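Local coordinates for extracellular solute-binding protein (Conexibacter woesei, PDB 4P98) that probably binds a small solute, perhaps a nucleoside as in PnrA-like relatives, and delivers it to an ABC transporter in the cell membrane, at residues I68-V79 / V93-S103. Residues are numbered along the deposited sequence; the frame is centred on the assembly and turned at random.
Sequences IRQFAARGFDLV and VATEFPDVHFS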
ATOM      1  N   ILE A  68      -6.620   7.940  20.968  1.00 19.85           N
ATOM      2  CA  ILE A  68      -5.169   7.958  21.136  1.00 17.49           C
ATOM      3  C   ILE A  68      -4.818   8.335  22.587  1.00 17.61           C
ATOM      4  O   ILE A  68      -4.013   7.668  23.239  1.00 18.90           O
ATOM      5  CB  ILE A  68      -4.511   8.931  20.118  1.00 16.14           C
ATOM      6  CG1 ILE A  68      -4.670   8.389  18.702  1.00 16.12           C
ATOM      7  CG2 ILE A  68      -3.038   9.146  20.441  1.00 15.30           C
ATOM      8  CD1 ILE A  68      -4.490   9.436  17.624  1.00 16.57           C
ATOM      9  N   ARG A  69      -5.443   9.388  23.103  1.00 18.96           N
ATOM     10  CA  ARG A  69      -5.189   9.836  24.470  1.00 19.77           C
ATOM     11  C   ARG A  69      -5.473   8.723  25.480  1.00 18.95           C
ATOM     12  O   ARG A  69      -4.699   8.513  26.415  1.00 17.75           O
ATOM     13  CB  ARG A  69      -6.027  11.077  24.807  1.00 21.56           C
ATOM     14  CG  ARG A  69      -5.777  11.614  26.212  1.00 23.61           C
ATOM     15  CD  ARG A  69      -6.470  12.944  26.482  1.00 23.48           C
ATOM     16  NE  ARG A  69      -5.944  13.993  25.618  1.00 22.23           N
ATOM     17  CZ  ARG A  69      -6.559  14.496  24.555  1.00 23.17           C
ATOM     18  NH1 ARG A  69      -7.781  14.091  24.204  1.00 24.40           N
ATOM     19  NH2 ARG A  69      -5.947  15.435  23.842  1.00 21.59           N
ATOM     20  N   GLN A  70      -6.579   8.018  25.276  1.00 19.06           N
ATOM     21  CA  GLN A  70      -7.004   6.952  26.179  1.00 22.41           C
ATOM     22  C   GLN A  70      -5.997   5.806  26.223  1.00 22.26           C
ATOM     23  O   GLN A  70      -5.707   5.280  27.291  1.00 22.64           O
ATOM     24  CB  GLN A  70      -8.394   6.440  25.763  1.00 27.39           C
ATOM     25  CG  GLN A  70      -8.889   5.250  26.553  1.00 34.65           C
ATOM     26  CD  GLN A  70     -10.309   4.854  26.190  1.00 46.05           C
ATOM     27  OE1 GLN A  70     -10.798   5.137  25.085  1.00 53.17           O
ATOM     28  NE2 GLN A  70     -10.980   4.194  27.118  1.00 47.97           N
ATOM     29  N   PHE A  71      -5.448   5.415  25.074  1.00 21.06           N
ATOM     30  CA  PHE A  71      -4.417   4.381  25.066  1.00 20.88           C
ATOM     31  C   PHE A  71      -3.158   4.836  25.799  1.00 20.67           C
ATOM     32  O   PHE A  71      -2.569   4.073  26.564  1.00 21.67           O
ATOM     33  CB  PHE A  71      -4.063   3.946  23.638  1.00 19.93           C
ATOM     34  CG  PHE A  71      -5.052   2.991  23.030  1.00 21.53           C
ATOM     35  CD1 PHE A  71      -5.312   1.762  23.632  1.00 23.65           C
ATOM     36  CD2 PHE A  71      -5.702   3.297  21.849  1.00 20.38           C
ATOM     37  CE1 PHE A  71      -6.202   0.863  23.062  1.00 23.67           C
ATOM     38  CE2 PHE A  71      -6.601   2.410  21.280  1.00 21.93           C
ATOM     39  CZ  PHE A  71      -6.858   1.193  21.889  1.00 22.71           C
ATOM     40  N   ALA A  72      -2.738   6.076  25.560  1.00 19.07           N
ATOM     41  CA  ALA A  72      -1.567   6.615  26.249  1.00 19.66           C
ATOM     42  C   ALA A  72      -1.800   6.715  27.754  1.00 19.71           C
ATOM     43  O   ALA A  72      -0.911   6.398  28.538  1.00 20.10           O
ATOM     44  CB  ALA A  72      -1.197   7.974  25.688  1.00 18.92           C
ATOM     45  N   ALA A  73      -2.986   7.166  28.148  1.00 20.63           N
ATOM     46  CA  ALA A  73      -3.319   7.331  29.569  1.00 23.18           C
ATOM     47  C   ALA A  73      -3.368   5.987  30.292  1.00 24.07           C
ATOM     48  O   ALA A  73      -3.035   5.903  31.470  1.00 29.01           O
ATOM     49  CB  ALA A  73      -4.649   8.064  29.723  1.00 25.14           C
ATOM     50  N   ARG A  74      -3.772   4.941  29.579  1.00 25.03           N
ATOM     51  CA  ARG A  74      -3.828   3.587  30.133  1.00 27.09           C
ATOM     52  C   ARG A  74      -2.474   2.878  30.182  1.00 27.99           C
ATOM     53  O   ARG A  74      -2.397   1.716  30.569  1.00 32.70           O
ATOM     54  CB  ARG A  74      -4.807   2.732  29.331  1.00 26.61           C
ATOM     55  CG  ARG A  74      -6.270   3.126  29.503  1.00 27.62           C
ATOM     56  CD  ARG A  74      -7.141   2.369  28.515  1.00 33.00           C
ATOM     57  NE  ARG A  74      -6.887   0.934  28.626  1.00 36.82           N
ATOM     58  CZ  ARG A  74      -7.189   0.022  27.708  1.00 38.37           C
ATOM     59  NH1 ARG A  74      -7.782   0.367  26.566  1.00 40.28           N
ATOM     60  NH2 ARG A  74      -6.889  -1.250  27.946  1.00 40.71           N
ATOM     61  N   GLY A  75      -1.409   3.559  29.771  1.00 27.24           N
ATOM     62  CA  GLY A  75      -0.062   2.995  29.859  1.00 28.04           C
ATOM     63  C   GLY A  75       0.341   2.067  28.721  1.00 26.59           C
ATOM     64  O   GLY A  75       1.182   1.193  28.908  1.00 28.44           O
ATOM     65  N   PHE A  76      -0.243   2.240  27.536  1.00 23.53           N
ATOM     66  CA  PHE A  76       0.278   1.556  26.362  1.00 21.00           C
ATOM     67  C   PHE A  76       1.684   2.096  26.071  1.00 19.72           C
ATOM     68  O   PHE A  76       1.989   3.257  26.338  1.00 20.64           O
ATOM     69  CB  PHE A  76      -0.661   1.693  25.157  1.00 20.57           C
ATOM     70  CG  PHE A  76      -1.744   0.649  25.125  1.00 22.54           C
ATOM     71  CD1 PHE A  76      -2.725   0.614  26.108  1.00 25.55           C
ATOM     72  CD2 PHE A  76      -1.769  -0.316  24.134  1.00 23.80           C
ATOM     73  CE1 PHE A  76      -3.717  -0.358  26.089  1.00 25.41           C
ATOM     74  CE2 PHE A  76      -2.760  -1.287  24.110  1.00 25.96           C
ATOM     75  CZ  PHE A  76      -3.733  -1.308  25.092  1.00 26.40           C
ATOM     76  N   ASP A  77       2.550   1.232  25.567  1.00 19.51           N
ATOM     77  CA  ASP A  77       3.951   1.586  25.299  1.00 19.28           C
ATOM     78  C   ASP A  77       4.119   2.309  23.963  1.00 17.30           C
ATOM     79  O   ASP A  77       4.944   3.199  23.827  1.00 17.30           O
ATOM     80  CB  ASP A  77       4.780   0.314  25.276  1.00 20.65           C
ATOM     81  CG  ASP A  77       4.793  -0.377  26.614  1.00 20.92           C
ATOM     82  OD1 ASP A  77       5.416   0.160  27.531  1.00 23.19           O
ATOM     83  OD2 ASP A  77       4.169  -1.433  26.752  1.00 21.59           O
ATOM     84  N   LEU A  78       3.315   1.901  22.997  1.00 16.09           N
ATOM     85  CA  LEU A  78       3.413   2.370  21.626  1.00 15.19           C
ATOM     86  C   LEU A  78       2.033   2.582  21.038  1.00 15.48           C
ATOM     87  O   LEU A  78       1.212   1.650  21.015  1.00 15.91           O
ATOM     88  CB  LEU A  78       4.139   1.323  20.789  1.00 15.17           C
ATOM     89  CG  LEU A  78       4.310   1.623  19.299  1.00 15.07           C
ATOM     90  CD1 LEU A  78       5.090   2.899  19.065  1.00 16.20           C
ATOM     91  CD2 LEU A  78       4.982   0.451  18.622  1.00 15.59           C
ATOM     92  N   VAL A  79       1.792   3.791  20.541  1.00 14.47           N
ATOM     93  CA  VAL A  79       0.540   4.139  19.883  1.00 14.53           C
ATOM     94  C   VAL A  79       0.823   4.543  18.434  1.00 13.68           C
ATOM     95  O   VAL A  79       1.505   5.538  18.158  1.00 13.20           O
ATOM     96  CB  VAL A  79      -0.212   5.256  20.624  1.00 15.25           C
ATOM     97  CG1 VAL A  79      -1.590   5.472  20.005  1.00 15.97           C
ATOM     98  CG2 VAL A  79      -0.338   4.912  22.095  1.00 15.34           C
ATOM     99  N   VAL A  93      -1.212  14.583  20.716  1.00 14.44           N
ATOM    100  CA  VAL A  93      -1.274  13.807  21.947  1.00 15.26           C
ATOM    101  C   VAL A  93       0.132  13.436  22.414  1.00 15.23           C
ATOM    102  O   VAL A  93       0.395  13.424  23.611  1.00 16.32           O
ATOM    103  CB  VAL A  93      -2.188  12.573  21.804  1.00 16.31           C
ATOM    104  CG1 VAL A  93      -2.214  11.747  23.083  1.00 17.91           C
ATOM    105  CG2 VAL A  93      -3.603  13.026  21.469  1.00 17.93           C
ATOM    106  N   ALA A  94       1.040  13.175  21.475  1.00 14.24           N
ATOM    107  CA  ALA A  94       2.431  12.887  21.823  1.00 15.27           C
ATOM    108  C   ALA A  94       3.031  13.919  22.788  1.00 15.81           C
ATOM    109  O   ALA A  94       3.760  13.545  23.703  1.00 17.27           O
ATOM    110  CB  ALA A  94       3.297  12.773  20.565  1.00 16.58           C
ATOM    111  N   THR A  95       2.698  15.198  22.598  1.00 15.61           N
ATOM    112  CA  THR A  95       3.209  16.262  23.464  1.00 17.19           C
ATOM    113  C   THR A  95       2.720  16.123  24.908  1.00 17.28           C
ATOM    114  O   THR A  95       3.364  16.633  25.810  1.00 17.00           O
ATOM    115  CB  THR A  95       2.824  17.668  22.956  1.00 18.17           C
ATOM    116  OG1 THR A  95       1.408  17.865  23.104  1.00 20.29           O
ATOM    117  CG2 THR A  95       3.232  17.857  21.486  1.00 18.86           C
ATOM    118  N   GLU A  96       1.592  15.438  25.116  1.00 17.66           N
ATOM    119  CA  GLU A  96       1.019  15.229  26.452  1.00 19.20           C
ATOM    120  C   GLU A  96       1.658  14.077  27.232  1.00 20.06           C
ATOM    121  O   GLU A  96       1.538  14.017  28.458  1.00 20.94           O
ATOM    122  CB  GLU A  96      -0.491  14.953  26.356  1.00 19.55           C
ATOM    123  CG  GLU A  96      -1.314  16.013  25.641  1.00 19.53           C
ATOM    124  CD  GLU A  96      -2.758  15.574  25.391  1.00 22.78           C
ATOM    125  OE1 GLU A  96      -3.239  14.618  26.038  1.00 22.02           O
ATOM    126  OE2 GLU A  96      -3.426  16.173  24.526  1.00 25.94           O
ATOM    127  N   PHE A  97       2.307  13.156  26.526  1.00 19.10           N
ATOM    128  CA  PHE A  97       2.813  11.924  27.128  1.00 19.27           C
ATOM    129  C   PHE A  97       4.250  11.689  26.660  1.00 20.88           C
ATOM    130  O   PHE A  97       4.495  10.827  25.814  1.00 18.14           O
ATOM    131  CB  PHE A  97       1.944  10.734  26.722  1.00 18.08           C
ATOM    132  CG  PHE A  97       0.529  10.802  27.226  1.00 19.75           C
ATOM    133  CD1 PHE A  97       0.190  10.282  28.470  1.00 21.59           C
ATOM    134  CD2 PHE A  97      -0.475  11.355  26.440  1.00 21.17           C
ATOM    135  CE1 PHE A  97      -1.122  10.343  28.929  1.00 22.27           C
ATOM    136  CE2 PHE A  97      -1.785  11.419  26.893  1.00 21.96           C
ATOM    137  CZ  PHE A  97      -2.114  10.900  28.139  1.00 21.05           C
ATOM    138  N   PRO A  98       5.203  12.450  27.218  1.00 22.70           N
ATOM    139  CA  PRO A  98       6.605  12.400  26.777  1.00 23.93           C
ATOM    140  C   PRO A  98       7.259  11.023  26.882  1.00 22.17           C
ATOM    141  O   PRO A  98       8.187  10.745  26.136  1.00 25.64           O
ATOM    142  CB  PRO A  98       7.324  13.388  27.706  1.00 26.47           C
ATOM    143  CG  PRO A  98       6.263  14.159  28.410  1.00 27.82           C
ATOM    144  CD  PRO A  98       4.994  13.375  28.347  1.00 25.13           C
ATOM    145  N   ASP A  99       6.800  10.186  27.807  1.00 21.37           N
ATOM    146  CA  ASP A  99       7.372   8.848  27.996  1.00 23.30           C
ATOM    147  C   ASP A  99       6.634   7.743  27.232  1.00 20.64           C
ATOM    148  O   ASP A  99       7.027   6.586  27.307  1.00 23.57           O
ATOM    149  CB  ASP A  99       7.433   8.499  29.492  1.00 26.40           C
ATOM    150  CG  ASP A  99       8.425   9.357  30.253  1.00 31.20           C
ATOM    151  OD1 ASP A  99       9.405   9.838  29.648  1.00 35.40           O
ATOM    152  OD2 ASP A  99       8.229   9.550  31.468  1.00 37.17           O
ATOM    153  N   VAL A 100       5.567   8.091  26.516  1.00 18.67           N
ATOM    154  CA  VAL A 100       4.872   7.143  25.645  1.00 16.88           C
ATOM    155  C   VAL A 100       5.418   7.338  24.232  1.00 16.55           C
ATOM    156  O   VAL A 100       5.827   8.439  23.858  1.00 16.31           O
ATOM    157  CB  VAL A 100       3.348   7.346  25.711  1.00 17.38           C
ATOM    158  CG1 VAL A 100       2.610   6.356  24.821  1.00 17.33           C
ATOM    159  CG2 VAL A 100       2.874   7.186  27.159  1.00 17.72           C
ATOM    160  N   HIS A 101       5.434   6.262  23.456  1.00 16.09           N
ATOM    161  CA  HIS A 101       6.026   6.265  22.126  1.00 15.75           C
ATOM    162  C   HIS A 101       4.928   6.227  21.066  1.00 14.34           C
ATOM    163  O   HIS A 101       3.947   5.498  21.212  1.00 15.56           O
ATOM    164  CB  HIS A 101       6.983   5.075  22.004  1.00 16.24           C
ATOM    165  CG  HIS A 101       7.941   4.972  23.151  1.00 16.28           C
ATOM    166  ND1 HIS A 101       7.768   4.085  24.193  1.00 18.17           N
ATOM    167  CD2 HIS A 101       9.039   5.699  23.458  1.00 18.52           C
ATOM    168  CE1 HIS A 101       8.747   4.243  25.070  1.00 18.26           C
ATOM    169  NE2 HIS A 101       9.528   5.218  24.648  1.00 18.69           N
ATOM    170  N   PHE A 102       5.087   7.033  20.019  1.00 13.30           N
ATOM    171  CA  PHE A 102       4.065   7.191  18.987  1.00 12.93           C
ATOM    172  C   PHE A 102       4.634   7.051  17.584  1.00 12.80           C
ATOM    173  O   PHE A 102       5.809   7.349  17.354  1.00 12.33           O
ATOM    174  CB  PHE A 102       3.414   8.569  19.105  1.00 12.78           C
ATOM    175  CG  PHE A 102       2.726   8.811  20.427  1.00 12.99           C
ATOM    176  CD1 PHE A 102       3.439   9.242  21.535  1.00 13.26           C
ATOM    177  CD2 PHE A 102       1.357   8.622  20.550  1.00 14.58           C
ATOM    178  CE1 PHE A 102       2.806   9.457  22.752  1.00 14.27           C
ATOM    179  CE2 PHE A 102       0.712   8.847  21.761  1.00 15.01           C
ATOM    180  CZ  PHE A 102       1.434   9.260  22.855  1.00 14.67           C
ATOM    181  N   SER A 103       3.784   6.620  16.655  1.00 11.86           N
ATOM    182  CA  SER A 103       4.126   6.564  15.236  1.00 11.79           C
ATOM    183  C   SER A 103       3.064   7.266  14.414  1.00 12.18           C
ATOM    184  O   SER A 103       1.867   7.144  14.694  1.00 13.37           O
ATOM    185  CB  SER A 103       4.262   5.123  14.776  1.00 11.30           C
ATOM    186  OG  SER A 103       4.305   5.017  13.366  1.00 11.93           O
TER
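L78 and V79 pair in parallel with H101 and F102, joining the two strands of a beta-alpha-beta unit (78-82 and 101-105, linked by helix 84-94) in a periplasmic-binding-protein fold, while helices 61-73 and 84-94 meet against the sheet face bearing V79 and F102. V79 N donates to H101 O (2.8 Å) and S103 N to V79 O (2.9 Å). At the strand entrance D77 O accepts two bonds from opposite faces of its carbonyl plane, from H101 N and, at 3.0 Å, from H101 ND1, a second donor that histidine's ring can supply. Between sheet and helices, branched V79 lies alongside F102, V79 CB 3.7 Å from F102 CD2, and I68 CG2 touches both V93 CB and the F102 ring edge. Small A72 lets F97 close in: A72 CB lies 3.5 Å from the F97 ring centroid, over its face, a CH-pi contact. R69, bent at chi3 (-64°), turns its guanidinium nearly coplanar with the E96 carboxylate; E65 also pairs with NH2. A leucine in place of R69 would probably leave E96 without its charged mate and free to turn. The grip is side-on, through each carboxylate oxygen's syn lone pair: R69 NE meets E96 OE1 at 2.8 Å, and R69 NH2 meets E96 OE2 at 2.7 Å, almost straight at 175°.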